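Local coordinates for protein lipid II:glycine glycyltransferase (Staphylococcus aureus, PDB 6SNR) that probably adds the first glycine of the pentaglycine interpeptide bridge to the lysine side chain of membrane-bound lipid II, taking it from glycyl-tRNA, at residues G178-R183 and P235-A240; S305-M310 and Y338-Y343; N161-E164 and K170-L173; N247-E252 and N275-K280. One frame throughout, in Å; residues are numbered along the deposited sequence.

In the fold
Following the chain from the N terminus, contact 3 comes first. It folds two consecutive helices, 156-162 and 165-177, against each other across a very short connection. Strand 180-183 follows, and contact 1 closes a loop of 51 residues by joining the turn before it and Thr-180 to the first turns of helix 235-262. Contact 4 lies farther out on that helix and pairs it with helix 267-297 as a hairpin. Contact 2 closes last, packing helix 332-347 on strand 302-312. The four loops run in series, with no nesting or crossing. Contacts 1 and 2 reach the same mixed sheet. Contacts 1 and 3 both touch contact 2. Contact 4 stands about 36 Å from contact 2, centre to centre.

Contact 1: residues G178-R183 and P235-A240; sequences GTTVER and PKENIA
Asn-238 places CG beside its backbone N and trans to its own carbonyl carbon (chi1 -69°), which carries the amide to Gly-178. In Thr-180 it is CG2 that stands trans to the carbonyl carbon, and this methyl meets Glu-237. The contact joins an edge strand, 180-183, of the acetyltransferase-like sheet, and the turn before it, to the base of the long helical arm. Gly-178 is the first residue past helix 165-177. It has a positive phi and no side chain, and its CA lies 3.9 Å from Asn-238 ND2. Asn-238 ND2 donates to Gly-178 O over 3.2 Å. The donor sits on a lone pair in the carbonyl plane, and the N-H points at the oxygen fairly directly, at 157°. The acceptor also lies nearly in the amide plane of Asn-238, so both flat groups are well placed for the bond. Beside this bond, Thr-180 CG2 packs at 3.4 Å from Glu-237 OE1, and the two side chains meet at a slant. This is a van der Waals touch near the surface. Strand 226-233 links the two segments: Lys-232 shares backbone hydrogen bonds with Thr-180, and Leu-233 touches Asn-238. Just before the helix, Asp-234 OD2 accepts from the backbone N of Glu-237.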
loop_
_atom_site.group_PDB
_atom_site.type_symbol
_atom_site.label_atom_id
_atom_site.label_comp_id
_atom_site.label_asym_id
_atom_site.label_seq_id
_atom_site.Cartn_x
_atom_site.Cartn_y
_atom_site.Cartn_z
ATOM N N GLY A 178 15.906 17.432 2.084
ATOM C CA GLY A 178 15.507 18.386 1.042
ATOM C C GLY A 178 14.671 17.863 -0.121
ATOM O O GLY A 178 14.707 18.423 -1.184
ATOM N N THR A 179 13.904 16.793 0.071
ATOM C CA THR A 179 12.886 16.421 -0.949
ATOM C C THR A 179 11.494 16.888 -0.499
ATOM O O THR A 179 11.292 17.184 0.663
ATOM C CB THR A 179 12.832 14.880 -1.189
ATOM O OG1 THR A 179 12.672 14.173 0.053
ATOM C CG2 THR A 179 14.091 14.382 -1.912
ATOM N N THR A 180 10.534 16.917 -1.430
ATOM C CA THR A 180 9.124 17.129 -1.108
ATOM C C THR A 180 8.314 15.943 -1.650
ATOM O O THR A 180 8.683 15.321 -2.674
ATOM C CB THR A 180 8.561 18.423 -1.736
ATOM O OG1 THR A 180 8.797 18.411 -3.138
ATOM C CG2 THR A 180 9.261 19.645 -1.158
ATOM N N VAL A 181 7.261 15.612 -0.925
ATOM C CA VAL A 181 6.333 14.546 -1.388
ATOM C C VAL A 181 5.103 15.246 -1.941
ATOM O O VAL A 181 4.484 16.047 -1.241
ATOM C CB VAL A 181 5.997 13.601 -0.249
ATOM C CG1 VAL A 181 5.114 12.472 -0.750
ATOM C CG2 VAL A 181 7.296 13.040 0.361
ATOM N N GLU A 182 4.754 14.913 -3.191
ATOM C CA GLU A 182 3.557 15.439 -3.863
ATOM C C GLU A 182 2.489 14.340 -3.998
ATOM O O GLU A 182 2.828 13.218 -4.331
ATOM C CB GLU A 182 3.889 15.874 -5.290
ATOM C CG GLU A 182 4.837 17.057 -5.423
ATOM C CD GLU A 182 5.242 17.358 -6.861
ATOM O OE1 GLU A 182 4.859 16.626 -7.805
ATOM O OE2 GLU A 182 5.991 18.347 -7.041
ATOM N N ARG A 183 1.233 14.696 -3.735
ATOM C CA ARG A 183 0.089 13.857 -4.163
ATOM C C ARG A 183 -0.178 14.271 -5.577
ATOM O O ARG A 183 -0.556 15.439 -5.836
ATOM C CB ARG A 183 -1.143 14.068 -3.257
ATOM C CG ARG A 183 -2.315 13.107 -3.500
ATOM C CD ARG A 183 -3.614 13.683 -2.946
ATOM N NE ARG A 183 -4.317 14.446 -3.981
ATOM C CZ ARG A 183 -5.294 15.326 -3.765
ATOM N NH1 ARG A 183 -5.724 15.576 -2.527
ATOM N NH2 ARG A 183 -5.840 15.969 -4.802
ATOM N N PRO A 235 15.769 21.901 -7.151
ATOM C CA PRO A 235 16.914 22.793 -6.845
ATOM C C PRO A 235 16.541 24.204 -6.449
ATOM O O PRO A 235 17.154 24.746 -5.538
ATOM C CB PRO A 235 17.680 22.834 -8.158
ATOM C CG PRO A 235 17.357 21.567 -8.838
ATOM C CD PRO A 235 15.948 21.206 -8.432
ATOM N N LYS A 236 15.568 24.830 -7.117
ATOM C CA LYS A 236 15.181 26.205 -6.751
ATOM C C LYS A 236 14.687 26.321 -5.327
ATOM O O LYS A 236 15.044 27.260 -4.603
ATOM C CB LYS A 236 14.076 26.734 -7.658
ATOM C CG LYS A 236 14.550 27.245 -8.987
ATOM C CD LYS A 236 13.436 27.989 -9.709
ATOM C CE LYS A 236 13.799 28.291 -11.156
ATOM N NZ LYS A 236 14.172 27.071 -11.938
ATOM N N GLU A 237 13.833 25.383 -4.914
ATOM C CA GLU A 237 13.314 25.426 -3.571
ATOM C C GLU A 237 14.460 25.309 -2.566
ATOM O O GLU A 237 14.488 26.020 -1.562
ATOM C CB GLU A 237 12.311 24.294 -3.318
ATOM C CG GLU A 237 10.965 24.426 -4.032
ATOM C CD GLU A 237 9.936 23.439 -3.480
ATOM O OE1 GLU A 237 10.332 22.372 -2.967
ATOM O OE2 GLU A 237 8.730 23.732 -3.533
ATOM N N ASN A 238 15.393 24.416 -2.851
ATOM C CA ASN A 238 16.481 24.132 -1.910
ATOM C C ASN A 238 17.458 25.284 -1.828
ATOM O O ASN A 238 17.943 25.582 -0.734
ATOM C CB ASN A 238 17.197 22.857 -2.250
ATOM C CG ASN A 238 16.334 21.632 -2.022
ATOM O OD1 ASN A 238 15.102 21.726 -1.954
ATOM N ND2 ASN A 238 16.973 20.501 -1.870
ATOM N N ILE A 239 17.694 25.924 -2.966
ATOM C CA ILE A 239 18.497 27.172 -3.029
ATOM C C ILE A 239 17.862 28.267 -2.148
ATOM O O ILE A 239 18.540 28.931 -1.366
ATOM C CB ILE A 239 18.721 27.643 -4.499
ATOM C CG1 ILE A 239 19.640 26.632 -5.224
ATOM C CG2 ILE A 239 19.272 29.086 -4.529
ATOM C CD1 ILE A 239 19.762 26.745 -6.734
ATOM N N ALA A 240 16.542 28.433 -2.220
ATOM C CA ALA A 240 15.865 29.358 -1.315
ATOM C C ALA A 240 16.073 29.021 0.148
ATOM O O ALA A 240 16.269 29.920 0.965
ATOM C CB ALA A 240 14.372 29.416 -1.645
#

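Contact 2: residues S305-M310 and Y338-Y343; sequences SGALLM and YTMMKY
Ala-307 is the first residue of 305-310 to meet 338-343. Its CB points at the helix and lies 3.7 Å from both Met-340 SD and Met-340 CE. The methionine reaches it with an extended chi2. A bend at chi3 (-59°) then folds the methyl back, so that sulfur and methyl both rest against the alanine. Met-336, one turn earlier in the helix, also touches Ala-307. Leu-308 turns its side chain to the other side of the sheet. The helix lies on the sheet as the crossover of a beta-alpha-beta unit between strands 315-323 and 351-356, within the acetyltransferase-like fold. The axis of 338-343 comes within 10.4 Å of that of 305-310, and the two run nearly parallel, at 20°. Leu-309 comes next and again faces the helix. With CG opposite the backbone N (chi1 -180°), it sends CD2 between two helix residues. CD2 is 3.9 Å from Met-340 O and equally 3.9 Å from Tyr-343 CD1. The leucine and tyrosine side chains lie oblique to each other. Phe-229 packs against Leu-309 and Met-340, and its ring is edge-to-face with that of Tyr-343.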
loop_
_atom_site.group_PDB
_atom_site.type_symbol
_atom_site.label_atom_id
_atom_site.label_comp_id
_atom_site.label_asym_id
_atom_site.label_seq_id
_atom_site.Cartn_x
_atom_site.Cartn_y
_atom_site.Cartn_z
ATOM N N SER A 305 11.208 9.062 -6.613
ATOM C CA SER A 305 10.450 7.870 -6.257
ATOM C C SER A 305 8.969 8.135 -6.452
ATOM O O SER A 305 8.550 9.263 -6.618
ATOM C CB SER A 305 10.733 7.421 -4.833
ATOM O OG SER A 305 10.283 8.331 -3.860
ATOM N N GLY A 306 8.173 7.080 -6.387
ATOM C CA GLY A 306 6.723 7.212 -6.526
ATOM C C GLY A 306 6.038 5.950 -6.032
ATOM O O GLY A 306 6.682 4.881 -5.875
ATOM N N ALA A 307 4.748 6.099 -5.709
ATOM C CA ALA A 307 3.976 4.970 -5.242
ATOM C C ALA A 307 2.486 5.171 -5.427
ATOM O O ALA A 307 1.987 6.291 -5.463
ATOM C CB ALA A 307 4.270 4.753 -3.786
ATOM N N LEU A 308 1.775 4.038 -5.506
ATOM C CA LEU A 308 0.322 4.017 -5.523
ATOM C C LEU A 308 -0.239 3.513 -4.195
ATOM O O LEU A 308 0.183 2.453 -3.717
ATOM C CB LEU A 308 -0.109 3.129 -6.671
ATOM C CG LEU A 308 0.011 3.662 -8.101
ATOM C CD1 LEU A 308 -0.228 2.545 -9.130
ATOM C CD2 LEU A 308 -0.955 4.797 -8.339
ATOM N N LEU A 309 -1.184 4.271 -3.617
ATOM C CA LEU A 309 -1.794 4.039 -2.313
ATOM C C LEU A 309 -3.292 3.857 -2.542
ATOM O O LEU A 309 -3.918 4.693 -3.172
ATOM C CB LEU A 309 -1.598 5.248 -1.401
ATOM C CG LEU A 309 -2.153 5.216 0.004
ATOM C CD1 LEU A 309 -1.455 4.138 0.808
ATOM C CD2 LEU A 309 -2.062 6.590 0.690
ATOM N N MET A 310 -3.836 2.716 -2.110
ATOM C CA MET A 310 -5.276 2.415 -2.278
ATOM C C MET A 310 -5.991 2.423 -0.976
ATOM O O MET A 310 -5.378 2.296 0.088
ATOM C CB MET A 310 -5.459 1.002 -2.892
ATOM C CG MET A 310 -4.563 0.653 -4.029
ATOM S SD MET A 310 -4.502 1.845 -5.363
ATOM C CE MET A 310 -2.846 2.358 -5.229
ATOM N N TYR A 338 6.595 7.502 5.058
ATOM C CA TYR A 338 6.053 8.152 6.230
ATOM C C TYR A 338 4.947 9.150 5.859
ATOM O O TYR A 338 3.936 9.248 6.542
ATOM C CB TYR A 338 7.230 8.837 6.988
ATOM C CG TYR A 338 6.858 9.529 8.290
ATOM C CD1 TYR A 338 6.276 8.827 9.334
ATOM C CD2 TYR A 338 7.181 10.869 8.516
ATOM C CE1 TYR A 338 5.979 9.422 10.561
ATOM C CE2 TYR A 338 6.892 11.476 9.749
ATOM C CZ TYR A 338 6.288 10.742 10.754
ATOM O OH TYR A 338 5.990 11.307 11.986
ATOM N N THR A 339 5.160 9.918 4.779
ATOM C CA THR A 339 4.160 10.866 4.265
ATOM C C THR A 339 2.838 10.137 3.909
ATOM O O THR A 339 1.755 10.629 4.252
ATOM C CB THR A 339 4.692 11.657 3.067
ATOM O OG1 THR A 339 5.876 12.378 3.478
ATOM C CG2 THR A 339 3.680 12.636 2.636
ATOM N N MET A 340 2.971 8.975 3.274
ATOM C CA MET A 340 1.789 8.226 2.803
ATOM C C MET A 340 1.023 7.656 3.979
ATOM O O MET A 340 -0.223 7.653 3.973
ATOM C CB MET A 340 2.154 7.121 1.785
ATOM C CG MET A 340 2.546 7.694 0.426
ATOM S SD MET A 340 2.783 6.455 -0.847
ATOM C CE MET A 340 4.057 5.472 -0.132
ATOM N N MET A 341 1.731 7.228 5.013
ATOM C CA MET A 341 1.071 6.733 6.210
ATOM C C MET A 341 0.283 7.844 6.852
ATOM O O MET A 341 -0.860 7.651 7.261
ATOM C CB MET A 341 2.055 6.149 7.182
ATOM C CG MET A 341 2.668 4.829 6.756
ATOM S SD MET A 341 3.939 4.365 7.972
ATOM C CE MET A 341 4.574 2.849 7.257
ATOM N N LYS A 342 0.883 9.034 6.961
ATOM C CA LYS A 342 0.173 10.166 7.546
ATOM C C LYS A 342 -1.057 10.565 6.716
ATOM O O LYS A 342 -2.111 10.807 7.310
ATOM C CB LYS A 342 1.126 11.362 7.780
ATOM C CG LYS A 342 2.144 11.088 8.888
ATOM C CD LYS A 342 3.023 12.330 9.120
ATOM C CE LYS A 342 3.566 12.899 7.812
ATOM N NZ LYS A 342 4.497 14.059 7.998
ATOM N N TYR A 343 -0.934 10.591 5.382
ATOM C CA TYR A 343 -2.031 10.904 4.483
ATOM C C TYR A 343 -3.143 9.876 4.675
ATOM O O TYR A 343 -4.324 10.226 4.741
ATOM C CB TYR A 343 -1.593 10.874 3.000
ATOM C CG TYR A 343 -2.735 11.126 2.049
ATOM C CD1 TYR A 343 -3.541 10.104 1.596
ATOM C CD2 TYR A 343 -3.041 12.409 1.635
ATOM C CE1 TYR A 343 -4.602 10.353 0.759
ATOM C CE2 TYR A 343 -4.099 12.670 0.796
ATOM C CZ TYR A 343 -4.864 11.626 0.322
ATOM O OH TYR A 343 -5.935 11.851 -0.514
#

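Contact 3: residues N161-E164 and K170-L173; sequences NSFE and KVRL
Phe-163 and Val-171 mark the closest backbone approach, with their CA atoms 9.3 Å apart. Phe-163 and Glu-164 have extended backbones, with psi near 160° and 150°, and they break the helical path between 156-162 and 165-177. Residues 170-173 are fully helical. Glu-164 is the N-cap of this second helix, and its OE1 accepts from the backbone N of Asn-167. The unit is thus a pair of consecutive helices folded about a short connection, and side chains from both meet on one side of it. Phe-163 turns CG to the side facing away from its carbonyl carbon (chi1 -51°), and the ring comes to Val-171. Val-171 CG2 lies 4.1 Å from Phe-163 CD2 and 4.2 Å from Phe-163 CE2, so one methyl lies by the CD2-CE2 bond. The two side chains cross nearly at right angles. The other methyl, Val-171 CG1, packs on the ring of Tyr-338 in helix 332-347. Trp-377 is edge-to-face with the Phe-163 ring and touches Val-171 as well. Toward solvent the contact is looser. Asn-161 OD1 is at the edge of the Arg-172 guanidinium, near its plane, but stands 4.3 Å from Arg-172 NH2 and makes no hydrogen bond with it. The amide of Asn-161 is held instead by Asp-157, whose OD2 is hydrogen-bonded to Asn-161 ND2.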
loop_
_atom_site.group_PDB
_atom_site.type_symbol
_atom_site.label_atom_id
_atom_site.label_comp_id
_atom_site.label_asym_id
_atom_site.label_seq_id
_atom_site.Cartn_x
_atom_site.Cartn_y
_atom_site.Cartn_z
ATOM N N ASN A 161 7.895 6.409 16.239
ATOM C CA ASN A 161 8.407 5.546 17.321
ATOM C C ASN A 161 8.215 4.039 17.102
ATOM O O ASN A 161 9.024 3.194 17.566
ATOM C CB ASN A 161 7.778 5.973 18.676
ATOM C CG ASN A 161 8.235 7.348 19.167
ATOM O OD1 ASN A 161 9.270 7.874 18.748
ATOM N ND2 ASN A 161 7.425 7.953 20.042
ATOM N N SER A 162 7.157 3.676 16.327
ATOM C CA SER A 162 6.858 2.273 16.039
ATOM C C SER A 162 7.818 1.619 15.065
ATOM O O SER A 162 7.929 0.412 15.033
ATOM C CB SER A 162 5.383 2.138 15.534
ATOM O OG SER A 162 5.240 2.562 14.183
ATOM N N PHE A 163 8.550 2.400 14.254
ATOM C CA PHE A 163 9.508 1.819 13.331
ATOM C C PHE A 163 10.758 1.240 14.029
ATOM O O PHE A 163 11.065 1.612 15.194
ATOM C CB PHE A 163 9.942 2.833 12.262
ATOM C CG PHE A 163 8.806 3.534 11.531
ATOM C CD1 PHE A 163 7.504 3.011 11.448
ATOM C CD2 PHE A 163 9.047 4.766 10.954
ATOM C CE1 PHE A 163 6.521 3.707 10.727
ATOM C CE2 PHE A 163 8.103 5.469 10.306
ATOM C CZ PHE A 163 6.810 4.919 10.157
ATOM N N GLU A 164 11.491 0.394 13.334
ATOM C CA GLU A 164 12.682 -0.177 13.908
ATOM C C GLU A 164 13.715 0.959 14.011
ATOM O O GLU A 164 13.674 1.942 13.279
ATOM C CB GLU A 164 13.117 -1.471 13.221
ATOM C CG GLU A 164 14.071 -1.488 12.088
ATOM C CD GLU A 164 15.442 -0.892 12.335
ATOM O OE1 GLU A 164 15.631 0.018 11.584
ATOM O OE2 GLU A 164 16.332 -1.289 13.221
ATOM N N LYS A 170 16.684 6.973 9.726
ATOM C CA LYS A 170 16.682 7.252 8.288
ATOM C C LYS A 170 15.483 8.118 7.913
ATOM O O LYS A 170 15.588 8.996 7.066
ATOM C CB LYS A 170 16.638 5.976 7.439
ATOM C CG LYS A 170 17.844 5.048 7.514
ATOM C CD LYS A 170 18.999 5.389 6.581
ATOM C CE LYS A 170 19.859 4.139 6.347
ATOM N NZ LYS A 170 21.256 4.411 5.914
ATOM N N VAL A 171 14.322 7.867 8.533
ATOM C CA VAL A 171 13.148 8.701 8.301
ATOM C C VAL A 171 13.392 10.158 8.736
ATOM O O VAL A 171 13.061 11.083 8.015
ATOM C CB VAL A 171 11.868 8.124 8.959
ATOM C CG1 VAL A 171 10.712 9.103 8.864
ATOM C CG2 VAL A 171 11.510 6.771 8.313
ATOM N N ARG A 172 13.985 10.351 9.928
ATOM C CA ARG A 172 14.260 11.701 10.399
ATOM C C ARG A 172 15.200 12.410 9.432
ATOM O O ARG A 172 15.008 13.577 9.159
ATOM C CB ARG A 172 14.852 11.665 11.812
ATOM C CG ARG A 172 13.848 11.217 12.871
ATOM C CD ARG A 172 14.220 11.706 14.279
ATOM N NE ARG A 172 13.361 11.061 15.265
ATOM C CZ ARG A 172 13.580 9.854 15.770
ATOM N NH1 ARG A 172 14.680 9.193 15.470
ATOM N NH2 ARG A 172 12.714 9.349 16.657
ATOM N N LEU A 173 16.195 11.701 8.901
ATOM C CA LEU A 173 17.096 12.289 7.901
ATOM C C LEU A 173 16.337 12.641 6.638
ATOM O O LEU A 173 16.475 13.708 6.077
ATOM C CB LEU A 173 18.240 11.358 7.564
ATOM C CG LEU A 173 19.272 11.200 8.679
ATOM C CD1 LEU A 173 20.277 10.137 8.267
ATOM C CD2 LEU A 173 19.950 12.522 9.041
#

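Contact 4: residues N247-E252 and N275-K280; sequences NELHAE and NDAQNK
Leu-249 carries the apolar part of this contact. Its CD2 lies 4.1 Å from Ala-277 CB, and its CD1 lies 4.0 Å from Lys-280 CB. The lysine adds its aliphatic chain, with Lys-280 CD 4.1 Å from Leu-249 CD2. The leucine and lysine side chains are roughly perpendicular. From CG onward Lys-280 is fully extended, so its methylenes pass the leucine before the amine reaches solvent. Ile-281 and Asn-284 also touch Leu-249, and Ile-253 packs on Ala-277. The polar part runs through water. One water donates to Glu-252 OE1 over 3.0 Å and accepts from Lys-280 NZ, also over 3.0 Å. The two charged atoms, Glu-252 OE1 and Lys-280 NZ, are 5.5 Å apart, so they make no direct salt bridge. Their opposite charges probably still attract across the bridge. The same Glu-252 OE1 lies 4.3 Å from Ala-277 CB. The axes of 247-252 and 275-280 run antiparallel at 161° and come within 9.5 Å. The CA atoms nearest each other are those of Leu-249 and the small Ala-277. Leu-249 thus packs as a knob into a hole made by Ala-277, Lys-280, Ile-281 and Asn-284. Such knobs-into-holes packing is the mark of a coiled coil, here the antiparallel helical arm that projects from the globular part, as in FemA.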
loop_
_atom_site.group_PDB
_atom_site.type_symbol
_atom_site.label_atom_id
_atom_site.label_comp_id
_atom_site.label_asym_id
_atom_site.label_seq_id
_atom_site.Cartn_x
_atom_site.Cartn_y
_atom_site.Cartn_z
ATOM N N ASN A 247 21.250 33.715 5.696
ATOM C CA ASN A 247 20.805 34.905 6.437
ATOM C C ASN A 247 20.798 34.653 7.925
ATOM O O ASN A 247 21.277 35.490 8.696
ATOM C CB ASN A 247 19.436 35.392 5.951
ATOM C CG ASN A 247 19.460 35.824 4.496
ATOM O OD1 ASN A 247 20.500 36.207 3.962
ATOM N ND2 ASN A 247 18.301 35.771 3.843
ATOM N N GLU A 248 20.295 33.489 8.341
ATOM C CA GLU A 248 20.246 33.152 9.761
ATOM C C GLU A 248 21.669 33.031 10.352
ATOM O O GLU A 248 21.904 33.445 11.484
ATOM C CB GLU A 248 19.438 31.867 9.983
ATOM C CG GLU A 248 17.950 32.047 9.677
ATOM C CD GLU A 248 17.144 30.762 9.693
ATOM O OE1 GLU A 248 17.721 29.650 9.720
ATOM O OE2 GLU A 248 15.901 30.869 9.621
ATOM N N LEU A 249 22.618 32.483 9.581
ATOM C CA LEU A 249 23.983 32.314 10.091
ATOM C C LEU A 249 24.681 33.681 10.259
ATOM O O LEU A 249 25.400 33.901 11.235
ATOM C CB LEU A 249 24.793 31.403 9.153
ATOM C CG LEU A 249 24.422 29.926 9.289
ATOM C CD1 LEU A 249 24.835 29.169 8.034
ATOM C CD2 LEU A 249 25.077 29.322 10.514
ATOM N N HIS A 250 24.451 34.588 9.332
ATOM C CA HIS A 250 25.009 35.928 9.469
ATOM C C HIS A 250 24.405 36.626 10.681
ATOM O O HIS A 250 25.096 37.325 11.396
ATOM C CB HIS A 250 24.804 36.734 8.190
ATOM C CG HIS A 250 25.806 36.424 7.127
ATOM N ND1 HIS A 250 27.137 36.749 7.249
ATOM C CD2 HIS A 250 25.674 35.827 5.918
ATOM C CE1 HIS A 250 27.780 36.372 6.162
ATOM N NE2 HIS A 250 26.924 35.786 5.346
ATOM N N ALA A 251 23.126 36.379 10.944
ATOM C CA ALA A 251 22.489 36.971 12.135
ATOM C C ALA A 251 23.015 36.383 13.452
ATOM O O ALA A 251 23.147 37.124 14.432
ATOM C CB ALA A 251 20.970 36.868 12.056
ATOM N N GLU A 252 23.304 35.073 13.485
ATOM C CA GLU A 252 23.977 34.463 14.626
ATOM C C GLU A 252 25.322 35.141 14.867
ATOM O O GLU A 252 25.683 35.426 16.004
ATOM C CB GLU A 252 24.222 32.960 14.414
ATOM C CG GLU A 252 23.008 32.047 14.481
ATOM C CD GLU A 252 23.351 30.621 14.043
ATOM O OE1 GLU A 252 24.509 30.187 14.272
ATOM O OE2 GLU A 252 22.473 29.934 13.452
ATOM N N ASN A 275 33.463 31.207 14.527
ATOM C CA ASN A 275 34.255 30.328 13.641
ATOM C C ASN A 275 33.389 29.206 13.084
ATOM O O ASN A 275 33.389 28.956 11.860
ATOM C CB ASN A 275 35.474 29.757 14.371
ATOM C CG ASN A 275 36.516 30.823 14.686
ATOM O OD1 ASN A 275 36.486 31.905 14.128
ATOM N ND2 ASN A 275 37.447 30.506 15.562
ATOM N N ASP A 276 32.582 28.594 13.957
ATOM C CA ASP A 276 31.668 27.521 13.538
ATOM C C ASP A 276 30.679 28.003 12.463
ATOM O O ASP A 276 30.460 27.356 11.411
ATOM C CB ASP A 276 30.852 27.003 14.741
ATOM C CG ASP A 276 31.662 26.225 15.739
ATOM O OD1 ASP A 276 32.821 25.872 15.445
ATOM O OD2 ASP A 276 31.086 25.942 16.851
ATOM N N ALA A 277 30.073 29.170 12.700
ATOM C CA ALA A 277 29.110 29.696 11.774
ATOM C C ALA A 277 29.738 30.115 10.412
ATOM O O ALA A 277 29.171 29.907 9.366
ATOM C CB ALA A 277 28.353 30.853 12.400
ATOM N N GLN A 278 30.937 30.674 10.458
ATOM C CA GLN A 278 31.675 31.000 9.232
ATOM C C GLN A 278 31.904 29.736 8.374
ATOM O O GLN A 278 31.786 29.770 7.151
ATOM C CB GLN A 278 33.047 31.597 9.548
ATOM C CG GLN A 278 33.002 33.013 10.122
ATOM C CD GLN A 278 34.340 33.555 10.676
ATOM O OE1 GLN A 278 35.395 32.860 10.755
ATOM N NE2 GLN A 278 34.309 34.820 11.042
ATOM N N ASN A 279 32.327 28.673 9.037
ATOM C CA ASN A 279 32.522 27.366 8.357
ATOM C C ASN A 279 31.231 26.877 7.701
ATOM O O ASN A 279 31.240 26.445 6.546
ATOM C CB ASN A 279 33.090 26.326 9.318
ATOM C CG ASN A 279 34.531 26.629 9.746
ATOM O OD1 ASN A 279 35.264 27.376 9.068
ATOM N ND2 ASN A 279 34.946 26.056 10.872
ATOM N N LYS A 280 30.118 26.977 8.430
ATOM C CA LYS A 280 28.838 26.612 7.872
ATOM C C LYS A 280 28.437 27.480 6.690
ATOM O O LYS A 280 27.897 26.984 5.710
ATOM C CB LYS A 280 27.735 26.572 8.926
ATOM C CG LYS A 280 27.940 25.560 10.036
ATOM C CD LYS A 280 26.734 25.592 10.984
ATOM C CE LYS A 280 26.999 24.901 12.302
ATOM N NZ LYS A 280 25.777 24.988 13.154
HETATM O O HOH W 1 26.387 27.924 13.619
#